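Local coordinates for protein metallophosphoesterase (Clostridium thermocellum, PDB 4J6O) that is the manganese-binding phosphatase component of the bacterial Pnkp-Hen1 RNA repair system, probably removing phosphates from broken RNA ends, at residues A[31-39]-A[50-60]. Numbering follows the deposited sequence.
Sequences LEKLGYLIE and YRVTHPEGRKV
Tyr36 lays its ring against His54, whose edge meets the tyrosine face in a T-shaped stack, with centroids 4.6 Å apart and planes at 70°. The imidazole carbon CD2 of His54 sits over the middle of the phenol ring. Histidine suits this place because both ring nitrogens also work. NE2 donates in its own ring plane to a lone pair of Leu34 O (2.9 Å), just past the end of helix 24-33. ND1 accepts the N-H of Glu56 inside the type I turn from His54 to Gly57, so the ring's rotation is fixed from two sides. Gly35, with positive phi, closes the helix in a Schellman motif and leaves room for the imidazole. With CG anti to its carbonyl carbon (chi1 -63°), Tyr36 reaches from Val52 to Val60, where Val60 CG2 lies 3.5 Å from Tyr36 CZ; its hydroxyl hydrogen-bonds to Asp15 on strand 14-17.

Beyond Tyr36, strands 37-40 and 50-53 run antiparallel. Leu37 and Thr53 exchange two backbone hydrogen bonds (Leu37 N to Thr53 O, 2.8 Å), as do Glu39 and Arg51. On the solvent-facing side, Leu37 CB lies 3.6 Å from Thr53 OG1, and Leu37 CD1 gains apolar cover from Pro55 CD at 4.1 Å. Glu39 OE1 comes 4.0 Å from Arg51 CB; charged residues suit this exposed face, though their opposite charges do not touch. On the other face, beta-branched Ile38 and Val52 suit extended strands: Val52 is buried against helix 73-86, Ile38 partly exposed beside it. The arrangement is a two-stranded beta hairpin inserted between helix 24-33 and strand 59-62, at the periphery of the calcineurin-like phosphoesterase fold.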
ATOM      1  N   LEU A  31       6.708   3.219 -12.251  1.00 21.11           N
ATOM      2  CA  LEU A  31       7.919   2.381 -12.140  1.00 21.58           C
ATOM      3  C   LEU A  31       8.910   2.715 -13.255  1.00 23.51           C
ATOM      4  O   LEU A  31      10.123   2.844 -13.012  1.00 25.52           O
ATOM      5  CB  LEU A  31       7.525   0.905 -12.157  1.00 23.53           C
ATOM      6  CG  LEU A  31       6.816   0.332 -10.896  1.00 23.71           C
ATOM      7  CD1 LEU A  31       6.235  -1.051 -11.121  1.00 25.52           C
ATOM      8  CD2 LEU A  31       7.737   0.348  -9.678  1.00 23.29           C
ATOM      9  N   GLU A  32       8.401   2.877 -14.470  1.00 26.00           N
ATOM     10  CA  GLU A  32       9.313   3.152 -15.597  1.00 26.00           C
ATOM     11  C   GLU A  32       9.973   4.502 -15.409  1.00 22.75           C
ATOM     12  O   GLU A  32      11.175   4.678 -15.672  1.00 29.11           O
ATOM     13  CB  GLU A  32       8.580   3.017 -16.929  1.00 27.32           C
ATOM     14  CG  GLU A  32       8.249   1.562 -17.194  1.00 29.02           C
ATOM     15  CD  GLU A  32       7.403   1.296 -18.412  1.00 32.82           C
ATOM     16  OE1 GLU A  32       6.614   2.159 -18.832  1.00 41.46           O
ATOM     17  OE2 GLU A  32       7.524   0.190 -18.937  1.00 40.85           O
ATOM     18  N   LYS A  33       9.200   5.464 -14.912  1.00 23.94           N
ATOM     19  CA  LYS A  33       9.742   6.796 -14.677  1.00 26.46           C
ATOM     20  C   LYS A  33      10.820   6.750 -13.609  1.00 29.93           C
ATOM     21  O   LYS A  33      11.766   7.532 -13.635  1.00 31.56           O
ATOM     22  CB  LYS A  33       8.603   7.710 -14.231  1.00 30.79           C
ATOM     23  CG  LYS A  33       8.957   9.157 -14.061  1.00 33.60           C
ATOM     24  CD  LYS A  33       7.636   9.926 -13.821  1.00 27.60           C
ATOM     25  CE  LYS A  33       7.827  11.403 -13.595  1.00 31.57           C
ATOM     26  NZ  LYS A  33       6.542  12.109 -13.745  1.00 32.11           N
ATOM     27  N   LEU A  34      10.690   5.816 -12.681  1.00 24.55           N
ATOM     28  CA  LEU A  34      11.702   5.646 -11.633  1.00 24.82           C
ATOM     29  C   LEU A  34      12.913   4.843 -12.076  1.00 27.12           C
ATOM     30  O   LEU A  34      13.790   4.551 -11.262  1.00 29.16           O
ATOM     31  CB  LEU A  34      11.088   4.984 -10.392  1.00 27.00           C
ATOM     32  CG  LEU A  34      10.001   5.796  -9.674  1.00 23.80           C
ATOM     33  CD1 LEU A  34       9.100   4.840  -8.844  1.00 21.96           C
ATOM     34  CD2 LEU A  34      10.560   6.919  -8.800  1.00 25.77           C
ATOM     35  N   GLY A  35      12.923   4.432 -13.341  1.00 25.53           N
ATOM     36  CA  GLY A  35      14.037   3.672 -13.853  1.00 28.17           C
ATOM     37  C   GLY A  35      13.950   2.156 -13.793  1.00 30.23           C
ATOM     38  O   GLY A  35      14.889   1.458 -14.212  1.00 34.57           O
ATOM     39  N   TYR A  36      12.828   1.629 -13.298  1.00 32.42           N
ATOM     40  CA  TYR A  36      12.617   0.189 -13.332  1.00 27.51           C
ATOM     41  C   TYR A  36      12.329  -0.244 -14.745  1.00 31.15           C
ATOM     42  O   TYR A  36      11.801   0.512 -15.545  1.00 33.46           O
ATOM     43  CB  TYR A  36      11.483  -0.285 -12.382  1.00 26.08           C
ATOM     44  CG  TYR A  36      11.818   0.008 -10.936  1.00 27.65           C
ATOM     45  CD1 TYR A  36      11.554   1.261 -10.394  1.00 26.97           C
ATOM     46  CD2 TYR A  36      12.427  -0.956 -10.134  1.00 25.84           C
ATOM     47  CE1 TYR A  36      11.916   1.555  -9.106  1.00 23.68           C
ATOM     48  CE2 TYR A  36      12.764  -0.679  -8.832  1.00 28.37           C
ATOM     49  CZ  TYR A  36      12.500   0.583  -8.333  1.00 22.31           C
ATOM     50  OH  TYR A  36      12.875   0.873  -7.037  1.00 26.91           O
ATOM     51  N   LEU A  37      12.671  -1.496 -15.020  1.00 37.58           N
ATOM     52  CA  LEU A  37      12.504  -2.109 -16.318  1.00 31.79           C
ATOM     53  C   LEU A  37      11.534  -3.248 -16.115  1.00 33.74           C
ATOM     54  O   LEU A  37      11.765  -4.128 -15.278  1.00 34.92           O
ATOM     55  CB  LEU A  37      13.850  -2.686 -16.739  1.00 38.66           C
ATOM     56  CG  LEU A  37      14.913  -1.597 -16.728  1.00 38.30           C
ATOM     57  CD1 LEU A  37      16.277  -2.233 -16.749  1.00 67.51           C
ATOM     58  CD2 LEU A  37      14.695  -0.692 -17.937  1.00 47.89           C
ATOM     59  N   ILE A  38      10.432  -3.218 -16.855  1.00 38.01           N
ATOM     60  CA  ILE A  38       9.403  -4.233 -16.700  1.00 32.93           C
ATOM     61  C   ILE A  38       9.360  -5.085 -17.941  1.00 44.78           C
ATOM     62  O   ILE A  38       9.177  -4.600 -19.063  1.00 43.53           O
ATOM     63  CB  ILE A  38       8.011  -3.603 -16.470  1.00 30.36           C
ATOM     64  CG1 ILE A  38       8.003  -2.746 -15.230  1.00 29.25           C
ATOM     65  CG2 ILE A  38       6.929  -4.692 -16.385  1.00 34.11           C
ATOM     66  CD1 ILE A  38       6.827  -1.878 -15.231  1.00 35.72           C
ATOM     67  N   GLU A  39       9.581  -6.368 -17.735  1.00 37.33           N
ATOM     68  CA  GLU A  39       9.589  -7.315 -18.819  1.00 41.25           C
ATOM     69  C   GLU A  39       8.297  -8.076 -18.725  1.00 74.30           C
ATOM     70  O   GLU A  39       7.921  -8.562 -17.653  1.00 42.30           O
ATOM     71  CB  GLU A  39      10.781  -8.262 -18.682  1.00 39.98           C
ATOM     72  CG  GLU A  39      10.806  -9.371 -19.727  1.00 85.05           C
ATOM     73  CD  GLU A  39      11.906 -10.434 -19.484  1.00 85.09           C
ATOM     74  OE1 GLU A  39      12.468 -10.503 -18.355  1.00 44.20           O
ATOM     75  OE2 GLU A  39      12.190 -11.206 -20.426  1.00108.23           O
ATOM     76  N   TYR A  50       5.302 -11.021 -15.092  1.00 35.29           N
ATOM     77  CA  TYR A  50       6.194  -9.876 -15.252  1.00 32.57           C
ATOM     78  C   TYR A  50       7.527 -10.110 -14.525  1.00 37.43           C
ATOM     79  O   TYR A  50       7.599 -10.893 -13.591  1.00 39.53           O
ATOM     80  CB  TYR A  50       5.536  -8.607 -14.726  1.00 30.68           C
ATOM     81  CG  TYR A  50       4.205  -8.278 -15.347  1.00 35.91           C
ATOM     82  CD1 TYR A  50       4.119  -7.802 -16.653  1.00 42.65           C
ATOM     83  CD2 TYR A  50       3.032  -8.412 -14.603  1.00 33.51           C
ATOM     84  CE1 TYR A  50       2.895  -7.457 -17.201  1.00 43.32           C
ATOM     85  CE2 TYR A  50       1.811  -8.096 -15.145  1.00 38.01           C
ATOM     86  CZ  TYR A  50       1.747  -7.621 -16.445  1.00 43.04           C
ATOM     87  OH  TYR A  50       0.518  -7.297 -16.968  1.00 49.83           O
ATOM     88  N   ARG A  51       8.574  -9.415 -14.958  1.00 33.20           N
ATOM     89  CA  ARG A  51       9.819  -9.363 -14.192  1.00 28.47           C
ATOM     90  C   ARG A  51      10.342  -7.939 -14.183  1.00 37.42           C
ATOM     91  O   ARG A  51      10.512  -7.320 -15.227  1.00 37.32           O
ATOM     92  CB  ARG A  51      10.878 -10.330 -14.734  1.00 40.51           C
ATOM     93  CG  ARG A  51      11.946 -10.638 -13.702  1.00 36.76           C
ATOM     94  CD  ARG A  51      12.878 -11.832 -14.118  1.00 77.55           C
ATOM     95  NE  ARG A  51      13.483 -12.443 -12.930  1.00 40.72           N
ATOM     96  CZ  ARG A  51      14.647 -12.061 -12.425  1.00 80.76           C
ATOM     97  NH1 ARG A  51      15.139 -12.645 -11.339  1.00 93.04           N
ATOM     98  NH2 ARG A  51      15.335 -11.110 -13.036  1.00 57.46           N
ATOM     99  N   VAL A  52      10.601  -7.424 -12.985  1.00 31.94           N
ATOM    100  CA  VAL A  52      11.002  -6.025 -12.824  1.00 27.64           C
ATOM    101  C   VAL A  52      12.434  -5.961 -12.304  1.00 32.45           C
ATOM    102  O   VAL A  52      12.763  -6.693 -11.358  1.00 34.01           O
ATOM    103  CB  VAL A  52      10.067  -5.308 -11.822  1.00 24.36           C
ATOM    104  CG1 VAL A  52      10.363  -3.808 -11.870  1.00 27.30           C
ATOM    105  CG2 VAL A  52       8.628  -5.612 -12.235  1.00 27.94           C
ATOM    106  N   THR A  53      13.266  -5.091 -12.899  1.00 34.70           N
ATOM    107  CA  THR A  53      14.631  -4.891 -12.422  1.00 29.39           C
ATOM    108  C   THR A  53      14.961  -3.409 -12.370  1.00 36.54           C
ATOM    109  O   THR A  53      14.213  -2.580 -12.892  1.00 31.32           O
ATOM    110  CB  THR A  53      15.639  -5.637 -13.322  1.00 34.87           C
ATOM    111  OG1 THR A  53      15.506  -5.185 -14.674  1.00 38.13           O
ATOM    112  CG2 THR A  53      15.360  -7.134 -13.248  1.00 38.38           C
ATOM    113  N   HIS A  54      16.062  -3.088 -11.693  1.00 33.84           N
ATOM    114  CA  HIS A  54      16.574  -1.723 -11.640  1.00 30.55           C
ATOM    115  C   HIS A  54      18.116  -1.756 -11.706  1.00 33.20           C
ATOM    116  O   HIS A  54      18.772  -2.398 -10.880  1.00 40.34           O
ATOM    117  CB  HIS A  54      16.076  -0.985 -10.376  1.00 30.89           C
ATOM    118  CG  HIS A  54      16.202   0.507 -10.488  1.00 39.28           C
ATOM    119  ND1 HIS A  54      17.419   1.151 -10.446  1.00 31.22           N
ATOM    120  CD2 HIS A  54      15.268   1.475 -10.664  1.00 30.86           C
ATOM    121  CE1 HIS A  54      17.238   2.454 -10.613  1.00 29.03           C
ATOM    122  NE2 HIS A  54      15.936   2.678 -10.746  1.00 34.44           N
ATOM    123  N   PRO A  55      18.669  -1.012 -12.646  1.00 38.00           N
ATOM    124  CA  PRO A  55      20.128  -1.044 -12.841  1.00 41.46           C
ATOM    125  C   PRO A  55      20.918  -0.458 -11.680  1.00 44.50           C
ATOM    126  O   PRO A  55      22.079  -0.820 -11.514  1.00 42.29           O
ATOM    127  CB  PRO A  55      20.336  -0.216 -14.116  1.00 45.43           C
ATOM    128  CG  PRO A  55      19.084   0.554 -14.319  1.00 39.86           C
ATOM    129  CD  PRO A  55      17.966  -0.203 -13.643  1.00 32.90           C
ATOM    130  N   GLU A  56      20.311   0.421 -10.891  1.00 38.88           N
ATOM    131  CA  GLU A  56      20.987   0.969  -9.718  1.00 34.35           C
ATOM    132  C   GLU A  56      20.686   0.156  -8.439  1.00 43.39           C
ATOM    133  O   GLU A  56      21.059   0.564  -7.331  1.00 41.20           O
ATOM    134  CB  GLU A  56      20.622   2.437  -9.534  1.00 42.63           C
ATOM    135  CG  GLU A  56      20.923   3.315 -10.749  1.00 38.95           C
ATOM    136  CD  GLU A  56      20.383   4.738 -10.573  1.00 83.29           C
ATOM    137  OE1 GLU A  56      19.549   4.981  -9.656  1.00 50.71           O
ATOM    138  OE2 GLU A  56      20.807   5.624 -11.345  1.00 67.89           O
ATOM    139  N   GLY A  57      20.007  -0.977  -8.598  1.00 39.97           N
ATOM    140  CA  GLY A  57      19.689  -1.832  -7.473  1.00 34.35           C
ATOM    141  C   GLY A  57      18.683  -1.261  -6.455  1.00 54.23           C
ATOM    142  O   GLY A  57      18.681  -1.633  -5.265  1.00 37.16           O
ATOM    143  N   ARG A  58      17.842  -0.338  -6.905  1.00 33.95           N
ATOM    144  CA  ARG A  58      16.802   0.235  -6.038  1.00 36.43           C
ATOM    145  C   ARG A  58      15.722  -0.799  -5.806  1.00 30.53           C
ATOM    146  O   ARG A  58      15.570  -1.719  -6.601  1.00 30.15           O
ATOM    147  CB  ARG A  58      16.207   1.493  -6.674  1.00 30.28           C
ATOM    148  CG  ARG A  58      17.261   2.555  -6.932  1.00 29.15           C
ATOM    149  CD  ARG A  58      16.613   3.868  -7.355  1.00 30.61           C
ATOM    150  NE  ARG A  58      15.888   4.522  -6.253  1.00 27.70           N
ATOM    151  CZ  ARG A  58      16.385   5.440  -5.419  1.00 31.81           C
ATOM    152  NH1 ARG A  58      15.566   5.971  -4.504  1.00 27.91           N
ATOM    153  NH2 ARG A  58      17.676   5.874  -5.540  1.00 30.57           N
ATOM    154  N   LYS A  59      14.994  -0.644  -4.699  1.00 26.43           N
ATOM    155  CA  LYS A  59      13.912  -1.579  -4.306  1.00 24.25           C
ATOM    156  C   LYS A  59      12.650  -0.788  -4.062  1.00 24.47           C
ATOM    157  O   LYS A  59      12.724   0.342  -3.692  1.00 24.82           O
ATOM    158  CB  LYS A  59      14.281  -2.387  -3.071  1.00 26.86           C
ATOM    159  CG  LYS A  59      15.505  -3.311  -3.327  1.00 29.32           C
ATOM    160  CD  LYS A  59      15.584  -4.387  -2.259  1.00 37.66           C
ATOM    161  CE  LYS A  59      16.819  -5.266  -2.561  1.00 48.26           C
ATOM    162  NZ  LYS A  59      16.921  -6.438  -1.660  1.00 58.07           N
ATOM    163  N   VAL A  60      11.513  -1.417  -4.294  1.00 22.89           N
ATOM    164  CA  VAL A  60      10.213  -0.775  -4.118  1.00 20.13           C
ATOM    165  C   VAL A  60       9.589  -1.231  -2.802  1.00 20.81           C
ATOM    166  O   VAL A  60       9.596  -2.436  -2.463  1.00 23.48           O
ATOM    167  CB  VAL A  60       9.235  -1.144  -5.259  1.00 21.44           C
ATOM    168  CG1 VAL A  60       7.822  -0.496  -4.984  1.00 19.74           C
ATOM    169  CG2 VAL A  60       9.752  -0.691  -6.614  1.00 25.41           C
TER
HETATM  170  O   HOH W   1      16.680   5.589 -11.480  1.00 44.61           O